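Local coordinates for transcriptional regulator (Enterococcus faecalis, PDB 3QFI), which is a LytR-CpsA-Psr family protein, a group associated with the bacterial cell envelope and long regarded as transcriptional regulators, at residues 251-256 with 270-275. Residues are numbered along the deposited sequence; the frame is centred on the assembly and turned at random.
Sequences SLYKTQ and SEREKD
Y253 reaches from helix 249-262 toward helix 269-280 with its CG anti to the backbone N. Its CB starts beside the carboxylate of D275, 3.6 Å from D275 OD2. Beyond CB, the ring lies against R272: CG and CD1 sit next to R272 CB, CD2 is 3.8 Å from R272 CD, and CE2 comes up to R272 NH1. The centre of one ring face is occupied by R272 CB, a CH-pi contact with CB 3.7 Å from the Y253 ring centroid and only 7° off the normal. R272, bent at chi2, crosses the tyrosine at about a right angle, with the guanidinium plane turned 23° from that of the phenol. At the tip, Y253 OH is hydrogen-bonded to E267. The two helices form a roughly antiparallel helical hairpin, their segment axes 9.3 Å apart and 147° between directions; the centre of this contact lies about 19 Å from the centre of the chain. One turn after Y253, Q256 meets D275 tip to tip, with amide and carboxylate planes steeply inclined, while the E271 side chain crosses that of Q256 at about a right angle, CG lying against the amide. L252 adds an apolar branch, CD1 resting 3.6 Å from D275 OD1. E271 itself bends at chi2, and its OE2 forms a salt bridge with K274 NZ (3.0 Å), which approaches from above the carboxylate plane.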
ATOM      1  N   SER A 251      -2.697  -7.144  17.812  1.00 24.13           N
ATOM      2  CA  SER A 251      -3.328  -6.240  16.851  1.00 23.84           C
ATOM      3  C   SER A 251      -3.005  -6.760  15.444  1.00 21.33           C
ATOM      4  O   SER A 251      -3.806  -6.593  14.518  1.00 26.37           O
ATOM      5  CB  SER A 251      -2.794  -4.812  16.983  1.00 33.50           C
ATOM      6  OG  SER A 251      -3.111  -4.063  15.823  1.00 23.69           O
ATOM      7  N   LEU A 252      -1.836  -7.399  15.309  1.00 20.78           N
ATOM      8  CA  LEU A 252      -1.364  -7.981  14.046  1.00 14.49           C
ATOM      9  C   LEU A 252      -2.270  -9.130  13.614  1.00 14.35           C
ATOM     10  O   LEU A 252      -2.674  -9.215  12.455  1.00  3.32           O
ATOM     11  CB  LEU A 252       0.065  -8.537  14.187  1.00 11.30           C
ATOM     12  CG  LEU A 252       0.980  -8.588  12.939  1.00 13.45           C
ATOM     13  CD1 LEU A 252       2.079  -9.635  13.106  1.00  1.00           C
ATOM     14  CD2 LEU A 252       0.163  -8.903  11.700  1.00  9.31           C
ATOM     15  N   TYR A 253      -2.565 -10.032  14.546  1.00 14.84           N
ATOM     16  CA  TYR A 253      -3.415 -11.171  14.227  1.00 12.16           C
ATOM     17  C   TYR A 253      -4.771 -10.706  13.752  1.00 12.68           C
ATOM     18  O   TYR A 253      -5.280 -11.194  12.751  1.00 10.92           O
ATOM     19  CB  TYR A 253      -3.593 -12.102  15.436  1.00 10.64           C
ATOM     20  CG  TYR A 253      -4.409 -13.353  15.121  1.00  9.94           C
ATOM     21  CD1 TYR A 253      -4.109 -14.144  14.008  1.00  1.00           C
ATOM     22  CD2 TYR A 253      -5.488 -13.734  15.916  1.00  3.35           C
ATOM     23  CE1 TYR A 253      -4.856 -15.267  13.694  1.00  1.99           C
ATOM     24  CE2 TYR A 253      -6.245 -14.871  15.610  1.00  1.00           C
ATOM     25  CZ  TYR A 253      -5.921 -15.628  14.491  1.00  4.60           C
ATOM     26  OH  TYR A 253      -6.672 -16.734  14.160  1.00 11.57           O
ATOM     27  N   LYS A 254      -5.356  -9.759  14.471  1.00 12.06           N
ATOM     28  CA  LYS A 254      -6.667  -9.243  14.103  1.00 14.16           C
ATOM     29  C   LYS A 254      -6.615  -8.705  12.663  1.00 14.65           C
ATOM     30  O   LYS A 254      -7.482  -9.002  11.844  1.00 15.67           O
ATOM     31  CB  LYS A 254      -7.085  -8.146  15.091  1.00 11.25           C
ATOM     32  CG  LYS A 254      -8.406  -7.477  14.753  1.00 17.18           C
ATOM     33  CD  LYS A 254      -8.641  -6.256  15.614  1.00 22.90           C
ATOM     34  CE  LYS A 254      -9.803  -5.464  15.065  1.00 30.71           C
ATOM     35  NZ  LYS A 254      -9.551  -5.044  13.649  1.00 24.36           N
ATOM     36  N   THR A 255      -5.588  -7.925  12.356  1.00 12.86           N
ATOM     37  CA  THR A 255      -5.431  -7.386  11.013  1.00 15.07           C
ATOM     38  C   THR A 255      -5.334  -8.500   9.974  1.00 10.41           C
ATOM     39  O   THR A 255      -5.947  -8.422   8.913  1.00 19.83           O
ATOM     40  CB  THR A 255      -4.166  -6.568  10.902  1.00 19.08           C
ATOM     41  OG1 THR A 255      -4.181  -5.533  11.888  1.00 29.28           O
ATOM     42  CG2 THR A 255      -4.047  -5.960   9.507  1.00 25.18           C
ATOM     43  N   GLN A 256      -4.539  -9.518  10.282  1.00  1.55           N
ATOM     44  CA  GLN A 256      -4.350 -10.661   9.393  1.00  4.44           C
ATOM     45  C   GLN A 256      -5.638 -11.400   9.136  1.00  1.00           C
ATOM     46  O   GLN A 256      -5.955 -11.754   8.006  1.00 15.91           O
ATOM     47  CB  GLN A 256      -3.351 -11.654   9.987  1.00 11.79           C
ATOM     48  CG  GLN A 256      -1.906 -11.247   9.835  1.00  1.00           C
ATOM     49  CD  GLN A 256      -1.009 -12.028  10.743  1.00  7.95           C
ATOM     50  OE1 GLN A 256       0.210 -11.983  10.618  1.00 11.45           O
ATOM     51  NE2 GLN A 256      -1.606 -12.749  11.680  1.00 15.60           N
ATOM     52  N   SER A 270      -3.006 -20.495  13.849  1.00 22.84           N
ATOM     53  CA  SER A 270      -1.606 -20.865  13.967  1.00 19.60           C
ATOM     54  C   SER A 270      -0.720 -19.633  13.804  1.00 12.57           C
ATOM     55  O   SER A 270       0.401 -19.587  14.314  1.00 13.13           O
ATOM     56  CB  SER A 270      -1.265 -21.912  12.900  1.00 27.07           C
ATOM     57  OG  SER A 270       0.096 -22.263  12.940  1.00 29.74           O
ATOM     58  N   GLU A 271      -1.235 -18.620  13.122  1.00  2.72           N
ATOM     59  CA  GLU A 271      -0.453 -17.409  12.883  1.00  1.90           C
ATOM     60  C   GLU A 271      -0.382 -16.521  14.117  1.00  5.19           C
ATOM     61  O   GLU A 271       0.506 -15.681  14.264  1.00 13.25           O
ATOM     62  CB  GLU A 271      -1.039 -16.613  11.712  1.00  7.60           C
ATOM     63  CG  GLU A 271      -0.041 -15.685  11.040  1.00 11.69           C
ATOM     64  CD  GLU A 271       1.031 -16.442  10.281  1.00 16.20           C
ATOM     65  OE1 GLU A 271       0.868 -17.665  10.081  1.00 15.64           O
ATOM     66  OE2 GLU A 271       2.030 -15.815   9.873  1.00 19.65           O
ATOM     67  N   ARG A 272      -1.339 -16.703  14.997  1.00  4.30           N
ATOM     68  CA  ARG A 272      -1.367 -15.939  16.217  1.00  4.24           C
ATOM     69  C   ARG A 272      -0.158 -16.361  17.072  1.00  6.79           C
ATOM     70  O   ARG A 272       0.527 -15.518  17.657  1.00 21.89           O
ATOM     71  CB  ARG A 272      -2.705 -16.205  16.907  1.00  8.26           C
ATOM     72  CG  ARG A 272      -2.737 -15.998  18.383  1.00  8.36           C
ATOM     73  CD  ARG A 272      -3.110 -14.594  18.718  1.00 10.92           C
ATOM     74  NE  ARG A 272      -3.761 -14.546  20.021  1.00 23.54           N
ATOM     75  CZ  ARG A 272      -4.914 -15.148  20.302  1.00 32.89           C
ATOM     76  NH1 ARG A 272      -5.553 -15.850  19.369  1.00 28.92           N
ATOM     77  NH2 ARG A 272      -5.433 -15.048  21.524  1.00 49.12           N
ATOM     78  N   GLU A 273       0.140 -17.653  17.122  1.00  8.93           N
ATOM     79  CA  GLU A 273       1.275 -18.090  17.924  1.00 11.72           C
ATOM     80  C   GLU A 273       2.576 -17.558  17.308  1.00 11.48           C
ATOM     81  O   GLU A 273       3.528 -17.229  18.019  1.00 12.04           O
ATOM     82  CB  GLU A 273       1.311 -19.615  18.011  1.00 19.59           C
ATOM     83  CG  GLU A 273      -0.065 -20.259  17.968  1.00 35.09           C
ATOM     84  CD  GLU A 273      -0.959 -19.838  19.120  1.00 44.40           C
ATOM     85  OE1 GLU A 273      -0.444 -19.197  20.064  1.00 50.35           O
ATOM     86  OE2 GLU A 273      -2.172 -20.158  19.090  1.00 47.15           O
ATOM     87  N   LYS A 274       2.622 -17.470  15.983  1.00 10.96           N
ATOM     88  CA  LYS A 274       3.814 -16.953  15.319  1.00  3.44           C
ATOM     89  C   LYS A 274       3.975 -15.454  15.597  1.00  1.00           C
ATOM     90  O   LYS A 274       5.051 -15.013  15.959  1.00  6.28           O
ATOM     91  CB  LYS A 274       3.722 -17.234  13.821  1.00  4.49           C
ATOM     92  CG  LYS A 274       4.760 -16.543  12.978  1.00 15.88           C
ATOM     93  CD  LYS A 274       4.648 -17.022  11.541  1.00 15.67           C
ATOM     94  CE  LYS A 274       5.494 -16.177  10.590  1.00 19.87           C
ATOM     95  NZ  LYS A 274       4.877 -14.845  10.303  1.00 15.46           N
ATOM     96  N   ASP A 275       2.908 -14.671  15.451  1.00  8.46           N
ATOM     97  CA  ASP A 275       2.993 -13.234  15.711  1.00  3.94           C
ATOM     98  C   ASP A 275       3.514 -12.922  17.108  1.00  7.39           C
ATOM     99  O   ASP A 275       4.308 -12.003  17.297  1.00 20.63           O
ATOM    100  CB  ASP A 275       1.630 -12.577  15.570  1.00  1.15           C
ATOM    101  CG  ASP A 275       0.974 -12.900  14.275  1.00 13.80           C
ATOM    102  OD1 ASP A 275       1.710 -13.198  13.303  1.00 11.23           O
ATOM    103  OD2 ASP A 275      -0.280 -12.848  14.223  1.00 29.35           O
TER